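PDB 5U7F: dihydroneopterin triphosphate diphosphatase from Escherichia coli O157:H7, which hydrolyses dihydroneopterin triphosphate to the monophosphate and pyrophosphate, probably for folate biosynthesis, and probably also cleaves nucleoside triphosphates, preferring dATP. Local coordinates for residues P9-R23 with R97-E110. Residues are numbered along the deposited sequence; the frame is centred on the assembly and turned at random.
With SO4 (sulfate ion), chain B.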
loop_
_atom_site.group_PDB
_atom_site.type_symbol
_atom_site.label_atom_id
_atom_site.label_comp_id
_atom_site.label_asym_id
_atom_site.label_seq_id
_atom_site.Cartn_x
_atom_site.Cartn_y
_atom_site.Cartn_z
ATOM N N PRO A 9 14.043 3.776 4.101
ATOM C CA PRO A 9 13.943 3.208 2.748
ATOM C C PRO A 9 13.669 1.686 2.728
ATOM O O PRO A 9 14.155 0.973 1.861
ATOM C CB PRO A 9 15.298 3.518 2.156
ATOM C CG PRO A 9 16.215 3.483 3.326
ATOM C CD PRO A 9 15.450 4.008 4.483
ATOM N N VAL A 10 12.909 1.236 3.719
ATOM C CA VAL A 10 12.400 -0.124 3.809
ATOM C C VAL A 10 10.911 0.035 4.085
ATOM O O VAL A 10 10.515 0.680 5.055
ATOM C CB VAL A 10 13.095 -0.936 4.923
ATOM C CG1 VAL A 10 12.431 -2.311 5.106
ATOM C CG2 VAL A 10 14.564 -1.115 4.622
ATOM N N SER A 11 10.088 -0.495 3.201
ATOM C CA SER A 11 8.651 -0.239 3.270
ATOM C C SER A 11 7.831 -1.501 2.973
ATOM O O SER A 11 8.371 -2.552 2.590
ATOM C CB SER A 11 8.288 0.876 2.296
ATOM O OG SER A 11 8.339 0.409 0.956
ATOM N N ILE A 12 6.538 -1.375 3.197
ATOM C CA ILE A 12 5.569 -2.402 2.894
ATOM C C ILE A 12 4.493 -1.825 1.997
ATOM O O ILE A 12 4.277 -0.606 1.942
ATOM C CB ILE A 12 4.958 -3.034 4.175
ATOM C CG1 ILE A 12 4.322 -2.004 5.102
ATOM C CG2 ILE A 12 6.031 -3.804 4.943
ATOM C CD1 ILE A 12 2.924 -1.611 4.740
ATOM N N LEU A 13 3.881 -2.713 1.227
ATOM C CA LEU A 13 2.750 -2.394 0.366
ATOM C C LEU A 13 1.659 -3.392 0.712
ATOM O O LEU A 13 1.940 -4.580 0.778
ATOM C CB LEU A 13 3.136 -2.507 -1.111
ATOM C CG LEU A 13 2.003 -2.594 -2.140
ATOM C CD1 LEU A 13 1.517 -1.221 -2.373
ATOM C CD2 LEU A 13 2.492 -3.214 -3.431
ATOM N N VAL A 14 0.441 -2.928 0.990
ATOM C CA VAL A 14 -0.674 -3.842 1.241
ATOM C C VAL A 14 -1.753 -3.610 0.199
ATOM O O VAL A 14 -2.399 -2.548 0.137
ATOM C CB VAL A 14 -1.272 -3.682 2.656
ATOM C CG1 VAL A 14 -2.425 -4.680 2.843
ATOM C CG2 VAL A 14 -0.218 -3.875 3.718
ATOM N N VAL A 15 -1.917 -4.585 -0.680
ATOM C CA VAL A 15 -2.967 -4.490 -1.672
ATOM C C VAL A 15 -4.254 -4.967 -1.041
ATOM O O VAL A 15 -4.420 -6.155 -0.708
ATOM C CB VAL A 15 -2.627 -5.290 -2.951
ATOM C CG1 VAL A 15 -3.699 -5.113 -3.962
ATOM C CG2 VAL A 15 -1.309 -4.802 -3.549
ATOM N N ILE A 16 -5.147 -4.005 -0.851
ATOM C CA ILE A 16 -6.485 -4.242 -0.330
ATOM C C ILE A 16 -7.502 -4.401 -1.458
ATOM O O ILE A 16 -7.581 -3.607 -2.391
ATOM C CB ILE A 16 -6.925 -3.103 0.621
ATOM C CG1 ILE A 16 -5.987 -3.054 1.819
ATOM C CG2 ILE A 16 -8.379 -3.303 1.097
ATOM C CD1 ILE A 16 -6.279 -2.005 2.850
ATOM N N TYR A 17 -8.306 -5.457 -1.366
ATOM C CA TYR A 17 -9.299 -5.714 -2.392
ATOM C C TYR A 17 -10.474 -6.471 -1.806
ATOM O O TYR A 17 -10.381 -7.067 -0.753
ATOM C CB TYR A 17 -8.709 -6.478 -3.565
ATOM C CG TYR A 17 -8.334 -7.924 -3.264
ATOM C CD1 TYR A 17 -7.178 -8.236 -2.567
ATOM C CD2 TYR A 17 -9.155 -8.970 -3.676
ATOM C CE1 TYR A 17 -6.837 -9.553 -2.291
ATOM C CE2 TYR A 17 -8.831 -10.273 -3.413
ATOM C CZ TYR A 17 -7.677 -10.571 -2.714
ATOM O OH TYR A 17 -7.334 -11.880 -2.461
ATOM N N ALA A 18 -11.616 -6.355 -2.479
ATOM C CA ALA A 18 -12.809 -7.039 -2.034
ATOM C C ALA A 18 -12.882 -8.385 -2.711
ATOM O O ALA A 18 -12.805 -8.467 -3.933
ATOM C CB ALA A 18 -14.051 -6.230 -2.354
ATOM N N GLN A 19 -13.093 -9.419 -1.914
ATOM C CA GLN A 19 -13.209 -10.788 -2.438
ATOM C C GLN A 19 -14.392 -10.996 -3.401
ATOM O O GLN A 19 -14.256 -11.654 -4.419
ATOM C CB GLN A 19 -13.333 -11.769 -1.290
ATOM C CG GLN A 19 -13.371 -13.252 -1.736
ATOM C CD GLN A 19 -12.145 -13.678 -2.553
ATOM O OE1 GLN A 19 -11.039 -13.187 -2.339
ATOM N NE2 GLN A 19 -12.342 -14.606 -3.482
ATOM N N ASP A 20 -15.556 -10.445 -3.098
ATOM C CA ASP A 20 -16.697 -10.705 -3.974
ATOM C C ASP A 20 -16.593 -9.981 -5.341
ATOM O O ASP A 20 -16.803 -10.609 -6.372
ATOM C CB ASP A 20 -17.998 -10.358 -3.245
ATOM C CG ASP A 20 -18.146 -8.873 -2.950
ATOM O OD1 ASP A 20 -17.197 -8.095 -3.221
ATOM O OD2 ASP A 20 -19.220 -8.495 -2.428
ATOM N N THR A 21 -16.212 -8.696 -5.370
ATOM C CA THR A 21 -16.152 -7.962 -6.637
ATOM C C THR A 21 -14.774 -7.962 -7.296
ATOM O O THR A 21 -14.649 -7.654 -8.486
ATOM C CB THR A 21 -16.517 -6.502 -6.459
ATOM O OG1 THR A 21 -15.567 -5.888 -5.567
ATOM C CG2 THR A 21 -17.961 -6.354 -5.931
ATOM N N LYS A 22 -13.759 -8.278 -6.496
ATOM C CA LYS A 22 -12.355 -8.160 -6.898
ATOM C C LYS A 22 -11.989 -6.715 -7.208
ATOM O O LYS A 22 -11.036 -6.457 -7.930
ATOM C CB LYS A 22 -12.056 -9.043 -8.100
ATOM C CG LYS A 22 -12.357 -10.505 -7.842
ATOM C CD LYS A 22 -11.487 -11.032 -6.697
ATOM C CE LYS A 22 -11.328 -12.540 -6.759
ATOM N NZ LYS A 22 -12.649 -13.236 -6.694
ATOM N N ARG A 23 -12.743 -5.763 -6.678
ATOM C CA ARG A 23 -12.344 -4.381 -6.867
ATOM C C ARG A 23 -11.216 -4.071 -5.881
ATOM O O ARG A 23 -11.148 -4.664 -4.810
ATOM C CB ARG A 23 -13.523 -3.434 -6.674
ATOM C CG ARG A 23 -14.401 -3.302 -7.920
ATOM C CD ARG A 23 -15.127 -1.923 -7.950
ATOM N NE ARG A 23 -16.209 -1.896 -8.914
ATOM C CZ ARG A 23 -17.415 -2.416 -8.690
ATOM N NH1 ARG A 23 -17.697 -2.994 -7.527
ATOM N NH2 ARG A 23 -18.346 -2.361 -9.634
ATOM N N ARG A 97 17.111 4.630 -3.295
ATOM C CA ARG A 97 16.487 3.316 -3.551
ATOM C C ARG A 97 15.586 2.935 -2.391
ATOM O O ARG A 97 15.976 3.117 -1.245
ATOM C CB ARG A 97 17.550 2.206 -3.729
ATOM C CG ARG A 97 18.680 2.526 -4.726
ATOM C CD ARG A 97 18.177 2.609 -6.152
ATOM N NE ARG A 97 17.590 1.326 -6.585
ATOM C CZ ARG A 97 16.862 1.173 -7.684
ATOM N NH1 ARG A 97 16.633 2.201 -8.478
ATOM N NH2 ARG A 97 16.376 -0.017 -7.989
ATOM N N ASN A 98 14.411 2.373 -2.688
ATOM C CA ASN A 98 13.489 1.903 -1.659
ATOM C C ASN A 98 13.208 0.438 -1.885
ATOM O O ASN A 98 13.029 0.013 -3.015
ATOM C CB ASN A 98 12.173 2.674 -1.651
ATOM C CG ASN A 98 11.241 2.182 -0.529
ATOM O OD1 ASN A 98 11.272 2.673 0.594
ATOM N ND2 ASN A 98 10.468 1.154 -0.825
ATOM N N THR A 99 13.238 -0.328 -0.809
ATOM C CA THR A 99 12.950 -1.751 -0.871
ATOM C C THR A 99 11.560 -1.998 -0.250
ATOM O O THR A 99 11.300 -1.616 0.889
ATOM C CB THR A 99 14.008 -2.575 -0.131
ATOM O OG1 THR A 99 15.307 -2.318 -0.703
ATOM C CG2 THR A 99 13.695 -4.032 -0.271
ATOM N N GLU A 100 10.702 -2.679 -0.990
ATOM C CA GLU A 100 9.290 -2.795 -0.659
ATOM C C GLU A 100 8.852 -4.252 -0.607
ATOM O O GLU A 100 9.045 -4.967 -1.590
ATOM C CB GLU A 100 8.461 -2.082 -1.714
ATOM C CG GLU A 100 6.952 -2.144 -1.555
ATOM C CD GLU A 100 6.241 -1.452 -2.732
ATOM O OE1 GLU A 100 6.161 -2.039 -3.844
ATOM O OE2 GLU A 100 5.778 -0.301 -2.550
ATOM N N SER A 101 8.239 -4.654 0.500
ATOM C CA SER A 101 7.669 -6.013 0.631
ATOM C C SER A 101 6.152 -6.012 0.500
ATOM O O SER A 101 5.474 -5.135 1.056
ATOM C CB SER A 101 8.101 -6.633 1.972
ATOM O OG SER A 101 9.506 -6.768 1.969
ATOM N N TRP A 102 5.614 -7.015 -0.202
ATOM C CA TRP A 102 4.205 -6.986 -0.611
ATOM C C TRP A 102 3.353 -7.866 0.290
ATOM O O TRP A 102 3.748 -8.978 0.641
ATOM C CB TRP A 102 4.019 -7.464 -2.070
ATOM C CG TRP A 102 4.606 -6.603 -3.117
ATOM C CD1 TRP A 102 5.187 -5.367 -2.946
ATOM C CD2 TRP A 102 4.719 -6.905 -4.504
ATOM N NE1 TRP A 102 5.628 -4.891 -4.142
ATOM C CE2 TRP A 102 5.352 -5.811 -5.117
ATOM C CE3 TRP A 102 4.352 -8.000 -5.293
ATOM C CZ2 TRP A 102 5.607 -5.763 -6.477
ATOM C CZ3 TRP A 102 4.600 -7.949 -6.646
ATOM C CH2 TRP A 102 5.243 -6.841 -7.225
ATOM N N PHE A 103 2.167 -7.363 0.603
ATOM C CA PHE A 103 1.126 -8.106 1.329
ATOM C C PHE A 103 -0.225 -7.932 0.601
ATOM O O PHE A 103 -0.440 -6.984 -0.173
ATOM C CB PHE A 103 1.010 -7.618 2.773
ATOM C CG PHE A 103 2.246 -7.820 3.593
ATOM C CD1 PHE A 103 3.320 -6.941 3.491
ATOM C CD2 PHE A 103 2.346 -8.893 4.457
ATOM C CE1 PHE A 103 4.464 -7.145 4.248
ATOM C CE2 PHE A 103 3.498 -9.104 5.216
ATOM C CZ PHE A 103 4.542 -8.242 5.119
ATOM N N CYS A 104 -1.150 -8.849 0.867
ATOM C CA CYS A 104 -2.466 -8.845 0.229
ATOM C C CYS A 104 -3.484 -8.895 1.365
ATOM O O CYS A 104 -3.253 -9.549 2.374
ATOM C CB CYS A 104 -2.600 -10.039 -0.745
ATOM S SG CYS A 104 -1.041 -10.434 -1.651
ATOM N N LEU A 105 -4.564 -8.132 1.254
ATOM C CA LEU A 105 -5.626 -8.180 2.252
ATOM C C LEU A 105 -6.978 -8.204 1.553
ATOM O O LEU A 105 -7.380 -7.260 0.882
ATOM C CB LEU A 105 -5.539 -7.004 3.229
ATOM C CG LEU A 105 -6.702 -6.887 4.223
ATOM C CD1 LEU A 105 -6.743 -8.113 5.131
ATOM C CD2 LEU A 105 -6.612 -5.619 5.033
ATOM N N ALA A 106 -7.669 -9.324 1.732
ATOM C CA ALA A 106 -8.949 -9.570 1.105
ATOM C C ALA A 106 -10.028 -9.212 2.111
ATOM O O ALA A 106 -10.046 -9.770 3.193
ATOM C CB ALA A 106 -9.056 -11.021 0.684
ATOM N N LEU A 107 -10.870 -8.233 1.781
ATOM C CA LEU A 107 -12.058 -7.964 2.572
ATOM C C LEU A 107 -13.208 -8.745 1.958
ATOM O O LEU A 107 -13.189 -9.052 0.762
ATOM C CB LEU A 107 -12.383 -6.478 2.606
ATOM C CG LEU A 107 -11.234 -5.572 3.051
ATOM C CD1 LEU A 107 -11.678 -4.120 2.991
ATOM C CD2 LEU A 107 -10.729 -5.929 4.449
ATOM N N PRO A 108 -14.219 -9.082 2.764
ATOM C CA PRO A 108 -15.288 -9.868 2.151
ATOM C C PRO A 108 -16.126 -9.084 1.154
ATOM O O PRO A 108 -16.595 -9.663 0.170
ATOM C CB PRO A 108 -16.140 -10.316 3.354
ATOM C CG PRO A 108 -15.761 -9.426 4.473
ATOM C CD PRO A 108 -14.342 -9.016 4.231
ATOM N N HIS A 109 -16.267 -7.783 1.390
ATOM C CA HIS A 109 -17.049 -6.890 0.544
ATOM C C HIS A 109 -16.358 -5.529 0.452
ATOM O O HIS A 109 -15.569 -5.167 1.324
ATOM C CB HIS A 109 -18.472 -6.680 1.100
ATOM C CG HIS A 109 -19.252 -7.949 1.314
ATOM N ND1 HIS A 109 -19.936 -8.587 0.301
ATOM C CD2 HIS A 109 -19.454 -8.693 2.428
ATOM C CE1 HIS A 109 -20.529 -9.667 0.782
ATOM N NE2 HIS A 109 -20.251 -9.757 2.070
ATOM N N GLU A 110 -16.681 -4.771 -0.582
ATOM C CA GLU A 110 -16.322 -3.355 -0.604
ATOM C C GLU A 110 -16.951 -2.746 0.650
ATOM O O GLU A 110 -17.975 -3.245 1.146
ATOM C CB GLU A 110 -16.797 -2.668 -1.893
ATOM C CG GLU A 110 -16.225 -3.349 -3.125
ATOM C CD GLU A 110 -16.661 -2.736 -4.426
ATOM O OE1 GLU A 110 -17.271 -1.648 -4.422
ATOM O OE2 GLU A 110 -16.389 -3.354 -5.477
HETATM S S SO4 B . 13.509 1.522 -11.222
HETATM O O1 SO4 B . 13.971 2.398 -12.301
HETATM O O2 SO4 B . 14.629 1.234 -10.336
HETATM O O3 SO4 B . 12.463 2.229 -10.481
HETATM O O4 SO4 B . 12.988 0.284 -11.788
HETATM O O HOH W 1 16.328 -0.393 1.568
HETATM O O HOH W 2 6.151 0.770 -0.029
HETATM O O HOH W 3 10.415 -4.292 2.606
HETATM O O HOH W 4 -19.075 -5.501 -1.969
#
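Val10 to Ala18 pair in parallel register with Thr99 to Leu107, the short strand axes 31° apart, through ten backbone hydrogen bonds running from Thr99 N to Pro9 O through to Gln19 N to Leu107 O. Side chains alternate between two faces. On one, Leu13 CD2 sits 3.8 Å from the centroid of the Trp102 five-membered ring; with Leu13 CG anti to the backbone N (chi1 163°), the isobutyl group runs alongside the indole and lays CD2 on its face. Glu100 OE1 accepts from Trp102 NE1 at 2.9 Å and also bonds Ser137, fixing the indole's rotation. Farther along, Ala106 CA stands 4.2 Å from the Tyr17 ring centroid, over one face. Helix 136-147 covers Leu13 and Trp102 on this side of the central Nudix sheet. On the other, Ile12 CG2 meets Phe103 CE1 at 3.8 Å and Val14 CG1 touches Leu105 CB at 3.9 Å, while Val14 and Phe103 also pack on Nudix-box helix 49-61. Polar groups close both ends: Asn98 ND2 donates in its amide plane to Ser11 OG (2.9 Å), and His109 ND1 reaches Asp20 OD2 (2.8 Å) from above the carboxylate plane. Glu110 OE2 takes Thr21 OG1 on its anti lone pair and salt-bridges Arg23 NH1, at a doubtfully short 2.5 Å. Unlike the apolar middle, this end is charged: guanidinium and hydroxyl together would be expected to favour an ionised Glu110.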